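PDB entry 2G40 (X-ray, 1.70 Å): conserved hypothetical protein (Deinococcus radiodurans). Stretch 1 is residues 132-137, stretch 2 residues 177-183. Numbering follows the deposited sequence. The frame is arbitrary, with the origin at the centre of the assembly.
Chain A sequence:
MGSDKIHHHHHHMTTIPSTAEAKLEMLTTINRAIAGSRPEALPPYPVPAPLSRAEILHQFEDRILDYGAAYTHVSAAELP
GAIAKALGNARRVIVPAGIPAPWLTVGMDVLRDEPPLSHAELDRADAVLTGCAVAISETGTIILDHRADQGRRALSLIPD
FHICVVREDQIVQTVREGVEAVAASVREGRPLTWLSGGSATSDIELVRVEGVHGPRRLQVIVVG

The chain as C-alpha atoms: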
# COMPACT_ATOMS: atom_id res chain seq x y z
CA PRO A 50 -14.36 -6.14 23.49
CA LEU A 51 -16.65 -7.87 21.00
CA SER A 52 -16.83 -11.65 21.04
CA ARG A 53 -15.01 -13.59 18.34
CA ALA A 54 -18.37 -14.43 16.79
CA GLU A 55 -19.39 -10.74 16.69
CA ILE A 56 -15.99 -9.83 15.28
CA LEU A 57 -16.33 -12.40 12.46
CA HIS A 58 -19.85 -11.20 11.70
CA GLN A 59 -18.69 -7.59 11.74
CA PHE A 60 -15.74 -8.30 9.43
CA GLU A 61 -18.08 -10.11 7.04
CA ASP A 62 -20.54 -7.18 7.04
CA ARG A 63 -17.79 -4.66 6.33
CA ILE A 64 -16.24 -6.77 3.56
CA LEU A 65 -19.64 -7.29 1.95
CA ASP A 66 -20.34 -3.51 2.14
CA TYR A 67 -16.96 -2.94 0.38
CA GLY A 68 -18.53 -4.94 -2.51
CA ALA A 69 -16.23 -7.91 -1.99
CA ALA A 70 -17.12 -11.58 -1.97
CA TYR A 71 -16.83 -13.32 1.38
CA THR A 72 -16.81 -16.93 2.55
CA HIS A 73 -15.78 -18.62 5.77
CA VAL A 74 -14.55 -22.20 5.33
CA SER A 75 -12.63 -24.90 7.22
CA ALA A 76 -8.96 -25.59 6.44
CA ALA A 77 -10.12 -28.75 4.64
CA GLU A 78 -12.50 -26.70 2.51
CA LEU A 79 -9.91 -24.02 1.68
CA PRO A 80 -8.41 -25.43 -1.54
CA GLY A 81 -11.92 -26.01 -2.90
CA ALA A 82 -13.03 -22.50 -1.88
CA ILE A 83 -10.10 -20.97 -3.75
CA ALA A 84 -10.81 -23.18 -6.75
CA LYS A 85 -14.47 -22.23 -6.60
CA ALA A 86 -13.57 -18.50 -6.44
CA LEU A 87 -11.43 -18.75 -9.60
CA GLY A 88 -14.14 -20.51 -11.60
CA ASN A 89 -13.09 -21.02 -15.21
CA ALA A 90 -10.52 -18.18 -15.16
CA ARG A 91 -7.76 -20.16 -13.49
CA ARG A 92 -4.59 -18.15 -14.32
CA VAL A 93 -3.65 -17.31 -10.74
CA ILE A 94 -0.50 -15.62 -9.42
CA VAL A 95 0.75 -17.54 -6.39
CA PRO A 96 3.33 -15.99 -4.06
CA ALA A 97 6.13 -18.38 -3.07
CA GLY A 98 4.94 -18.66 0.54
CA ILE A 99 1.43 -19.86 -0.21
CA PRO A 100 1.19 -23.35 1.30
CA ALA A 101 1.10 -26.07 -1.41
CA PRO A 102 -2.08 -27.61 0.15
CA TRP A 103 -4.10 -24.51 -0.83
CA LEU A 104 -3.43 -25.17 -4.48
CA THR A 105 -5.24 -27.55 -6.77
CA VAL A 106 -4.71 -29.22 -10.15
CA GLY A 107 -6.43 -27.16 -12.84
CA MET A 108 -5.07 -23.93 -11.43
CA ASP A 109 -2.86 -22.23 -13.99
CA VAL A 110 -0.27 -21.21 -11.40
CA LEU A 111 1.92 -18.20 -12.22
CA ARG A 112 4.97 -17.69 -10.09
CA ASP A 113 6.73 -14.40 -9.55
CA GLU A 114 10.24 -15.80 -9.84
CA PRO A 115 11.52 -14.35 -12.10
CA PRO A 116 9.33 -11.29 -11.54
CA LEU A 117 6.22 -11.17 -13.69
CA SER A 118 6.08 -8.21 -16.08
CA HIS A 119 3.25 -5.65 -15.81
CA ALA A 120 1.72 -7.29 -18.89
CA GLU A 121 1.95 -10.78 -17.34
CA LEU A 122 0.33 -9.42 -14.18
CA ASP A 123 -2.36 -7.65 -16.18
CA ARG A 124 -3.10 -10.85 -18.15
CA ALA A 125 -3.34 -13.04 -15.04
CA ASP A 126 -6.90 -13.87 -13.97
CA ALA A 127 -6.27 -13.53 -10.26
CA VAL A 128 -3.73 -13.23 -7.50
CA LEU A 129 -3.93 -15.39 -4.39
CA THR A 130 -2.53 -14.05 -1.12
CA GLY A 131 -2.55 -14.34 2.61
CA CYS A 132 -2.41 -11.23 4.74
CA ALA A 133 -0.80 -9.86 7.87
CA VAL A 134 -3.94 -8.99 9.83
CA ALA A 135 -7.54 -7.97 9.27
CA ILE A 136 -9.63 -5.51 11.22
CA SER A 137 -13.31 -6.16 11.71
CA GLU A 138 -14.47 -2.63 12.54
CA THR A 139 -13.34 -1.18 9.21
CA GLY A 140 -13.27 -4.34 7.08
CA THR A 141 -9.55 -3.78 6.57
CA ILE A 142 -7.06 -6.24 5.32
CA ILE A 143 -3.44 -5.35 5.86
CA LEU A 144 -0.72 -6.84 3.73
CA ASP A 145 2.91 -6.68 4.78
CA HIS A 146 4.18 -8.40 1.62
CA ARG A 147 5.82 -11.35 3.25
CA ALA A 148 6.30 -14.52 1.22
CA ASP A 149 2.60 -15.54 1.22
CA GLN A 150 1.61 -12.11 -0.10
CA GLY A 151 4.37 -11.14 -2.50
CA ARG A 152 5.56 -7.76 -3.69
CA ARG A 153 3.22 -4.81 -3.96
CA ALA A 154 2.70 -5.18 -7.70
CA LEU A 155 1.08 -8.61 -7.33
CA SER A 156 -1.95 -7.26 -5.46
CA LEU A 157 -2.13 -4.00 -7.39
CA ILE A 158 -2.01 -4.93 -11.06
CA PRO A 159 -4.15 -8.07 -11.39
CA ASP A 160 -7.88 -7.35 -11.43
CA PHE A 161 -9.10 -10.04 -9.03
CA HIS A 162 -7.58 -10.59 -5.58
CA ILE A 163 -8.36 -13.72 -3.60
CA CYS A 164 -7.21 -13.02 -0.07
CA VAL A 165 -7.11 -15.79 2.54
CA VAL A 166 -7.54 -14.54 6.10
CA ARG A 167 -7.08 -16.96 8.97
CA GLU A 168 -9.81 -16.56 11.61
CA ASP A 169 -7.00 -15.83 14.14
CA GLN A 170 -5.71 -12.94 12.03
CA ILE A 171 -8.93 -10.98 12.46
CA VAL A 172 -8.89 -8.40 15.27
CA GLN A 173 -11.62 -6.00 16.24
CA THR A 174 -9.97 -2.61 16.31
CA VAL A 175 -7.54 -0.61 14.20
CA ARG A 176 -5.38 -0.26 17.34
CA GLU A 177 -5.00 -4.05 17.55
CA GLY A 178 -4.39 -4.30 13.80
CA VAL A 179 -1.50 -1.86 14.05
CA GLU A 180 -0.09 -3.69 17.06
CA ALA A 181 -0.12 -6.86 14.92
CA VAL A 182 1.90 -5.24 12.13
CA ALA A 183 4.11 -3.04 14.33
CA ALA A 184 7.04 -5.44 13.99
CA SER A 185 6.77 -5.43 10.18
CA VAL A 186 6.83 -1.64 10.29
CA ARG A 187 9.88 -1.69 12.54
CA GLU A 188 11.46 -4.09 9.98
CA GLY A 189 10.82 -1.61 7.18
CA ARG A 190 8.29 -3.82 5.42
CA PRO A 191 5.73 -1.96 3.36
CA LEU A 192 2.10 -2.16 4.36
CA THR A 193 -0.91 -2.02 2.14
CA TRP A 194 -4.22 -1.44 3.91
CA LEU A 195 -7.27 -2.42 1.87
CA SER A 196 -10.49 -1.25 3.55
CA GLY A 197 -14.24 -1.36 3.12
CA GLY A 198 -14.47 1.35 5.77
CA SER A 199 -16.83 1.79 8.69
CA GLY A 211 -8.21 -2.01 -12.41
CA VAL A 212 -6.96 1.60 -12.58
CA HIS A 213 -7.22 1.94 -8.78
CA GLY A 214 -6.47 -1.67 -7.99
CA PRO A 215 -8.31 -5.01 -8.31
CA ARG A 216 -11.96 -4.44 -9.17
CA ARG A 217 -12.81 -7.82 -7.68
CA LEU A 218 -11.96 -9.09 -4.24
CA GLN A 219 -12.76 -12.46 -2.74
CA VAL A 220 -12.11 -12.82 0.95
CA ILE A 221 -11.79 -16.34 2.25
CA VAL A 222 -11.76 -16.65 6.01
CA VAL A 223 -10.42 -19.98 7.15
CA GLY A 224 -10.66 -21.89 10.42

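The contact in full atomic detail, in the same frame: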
# COMPACT_ATOMS: atom_id res chain seq x y z
N CYS A 132 -2.51 -12.60 4.26
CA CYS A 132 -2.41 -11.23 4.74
C CYS A 132 -1.66 -11.21 6.05
O CYS A 132 -1.28 -12.28 6.56
CB CYS A 132 -3.77 -10.63 4.95
SG CYS A 132 -4.79 -11.45 6.20
N ALA A 133 -1.45 -10.01 6.58
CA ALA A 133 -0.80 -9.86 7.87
C ALA A 133 -1.80 -9.89 9.01
O ALA A 133 -1.59 -10.57 10.04
CB ALA A 133 0.01 -8.59 7.91
N VAL A 134 -2.88 -9.14 8.83
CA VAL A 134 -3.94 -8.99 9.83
C VAL A 134 -5.16 -8.39 9.16
O VAL A 134 -5.06 -7.77 8.09
CB VAL A 134 -3.48 -8.11 11.03
CG1 VAL A 134 -3.29 -6.66 10.60
CG2 VAL A 134 -4.46 -8.25 12.22
N ALA A 135 -6.34 -8.61 9.75
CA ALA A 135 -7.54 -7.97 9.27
C ALA A 135 -8.23 -7.34 10.46
O ALA A 135 -8.11 -7.83 11.57
CB ALA A 135 -8.48 -8.96 8.61
N ILE A 136 -8.94 -6.26 10.19
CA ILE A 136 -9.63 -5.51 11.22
C ILE A 136 -11.12 -5.51 10.93
O ILE A 136 -11.59 -5.06 9.86
CB ILE A 136 -9.11 -4.07 11.28
CG1 ILE A 136 -7.60 -4.05 11.55
CG2 ILE A 136 -9.85 -3.30 12.35
CD1 ILE A 136 -6.95 -2.80 11.00
N SER A 137 -11.88 -6.01 11.90
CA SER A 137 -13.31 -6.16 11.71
C SER A 137 -14.05 -4.84 11.61
O SER A 137 -14.93 -4.70 10.78
CB SER A 137 -13.91 -7.05 12.79
OG SER A 137 -14.01 -6.41 14.05
N GLU A 177 -5.52 -2.69 17.50
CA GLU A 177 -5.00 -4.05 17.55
C GLU A 177 -4.33 -4.45 16.24
O GLU A 177 -3.32 -5.18 16.23
CB GLU A 177 -6.12 -5.04 17.85
CG GLU A 177 -6.74 -4.92 19.20
CD GLU A 177 -8.04 -5.69 19.25
OE1 GLU A 177 -7.98 -6.92 19.50
OE2 GLU A 177 -9.10 -5.07 19.00
N GLY A 178 -4.91 -4.00 15.14
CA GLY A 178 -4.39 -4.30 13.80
C GLY A 178 -2.98 -3.75 13.65
O GLY A 178 -2.10 -4.42 13.14
N VAL A 179 -2.79 -2.53 14.13
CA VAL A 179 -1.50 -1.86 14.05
C VAL A 179 -0.48 -2.55 14.95
O VAL A 179 0.67 -2.77 14.55
CB VAL A 179 -1.64 -0.39 14.44
CG1 VAL A 179 -0.29 0.28 14.54
CG2 VAL A 179 -2.51 0.32 13.42
N GLU A 180 -0.91 -2.90 16.16
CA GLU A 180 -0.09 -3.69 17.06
C GLU A 180 0.41 -4.97 16.38
O GLU A 180 1.56 -5.35 16.56
CB GLU A 180 -0.85 -4.05 18.35
CG GLU A 180 -1.26 -2.86 19.19
N ALA A 181 -0.46 -5.60 15.59
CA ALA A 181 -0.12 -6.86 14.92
C ALA A 181 0.92 -6.67 13.85
O ALA A 181 1.67 -7.59 13.57
CB ALA A 181 -1.35 -7.48 14.30
N VAL A 182 0.94 -5.50 13.21
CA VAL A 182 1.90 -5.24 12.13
C VAL A 182 3.04 -4.32 12.55
O VAL A 182 3.89 -3.98 11.73
CB VAL A 182 1.21 -4.68 10.87
CG1 VAL A 182 0.26 -5.70 10.30
CG2 VAL A 182 0.50 -3.36 11.15
N ALA A 183 3.07 -3.91 13.82
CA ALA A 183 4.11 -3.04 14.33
C ALA A 183 5.51 -3.57 14.03
O ALA A 183 6.40 -2.82 13.63
CB ALA A 183 3.94 -2.84 15.84

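The strand of residues 134-136 lies against the helix of residues 177-183 with the two chains running in nearly opposite senses: their N-to-C directions differ by 169°, and the axes approach to 8.2 Å. The register follows from this antiparallel course. At one end the CA atoms of Ala 133 and Val 182 are 6.8 Å apart; at the other, the CA atoms of Ile 136 and Gly 178 are 6.0 Å apart. The closer spacing falls at Gly 178, where the helix has no side chain.

Gly 178 forms the hollow. The CG1 atom of Ile 136 comes to 3.9 Å from the CA atom of Gly 178, so the isoleucine rests directly on helix backbone. An ideal CB built on Gly 178 would point toward the strand and lie 2.6 Å from CD1 of Ile 136, well inside van der Waals contact. A CB here would therefore collide with the end of the isoleucine, which, with chi1 at -58° (m) and chi2 at 153° (t), occupies the room left by the absent side chain.

Val 134 is the main bump of the strand, with 55 Å² covered by the helix, more than any other residue of either stretch. Its two methyls spread over different parts of the helix surface. Val 134 CG1 sits 3.6 Å from the carbonyl O of Gly 178 and 3.7 Å from CG1 of Val 182, while Val 134 CG2 meets CB of Ala 181 at 3.8 Å. The contact with the carbonyl is simple packing, since a methyl group is no conventional donor, and Gly 178 O is already used within the helix, accepting from Val 182 N at 3.2 Å. The small CB of Ala 181 adds a shallow apolar contact.

Val 182 continues the helix's apolar surface beyond Val 134. Its CG1 also reaches CB of Ala 133 at 3.8 Å, so this one methyl touches two successive residues of the first stretch. Ala 133 precedes the strand proper, and its CB points toward the helix; the alternation characteristic of an extended strand is clear from Val 134 onward, where Val 134 and Ile 136 face the helix and Ala 135 points away and makes no contact with it.

No hydrogen bond joins the stretches. Within the helix, the bond from Ala 181 N to Glu 177 O, at 3.0 Å, helps hold the packing surface in shape. The interface buries 201 Å², both sides summed, and its cohesion comes from van der Waals contact and the exclusion of water from apolar groups.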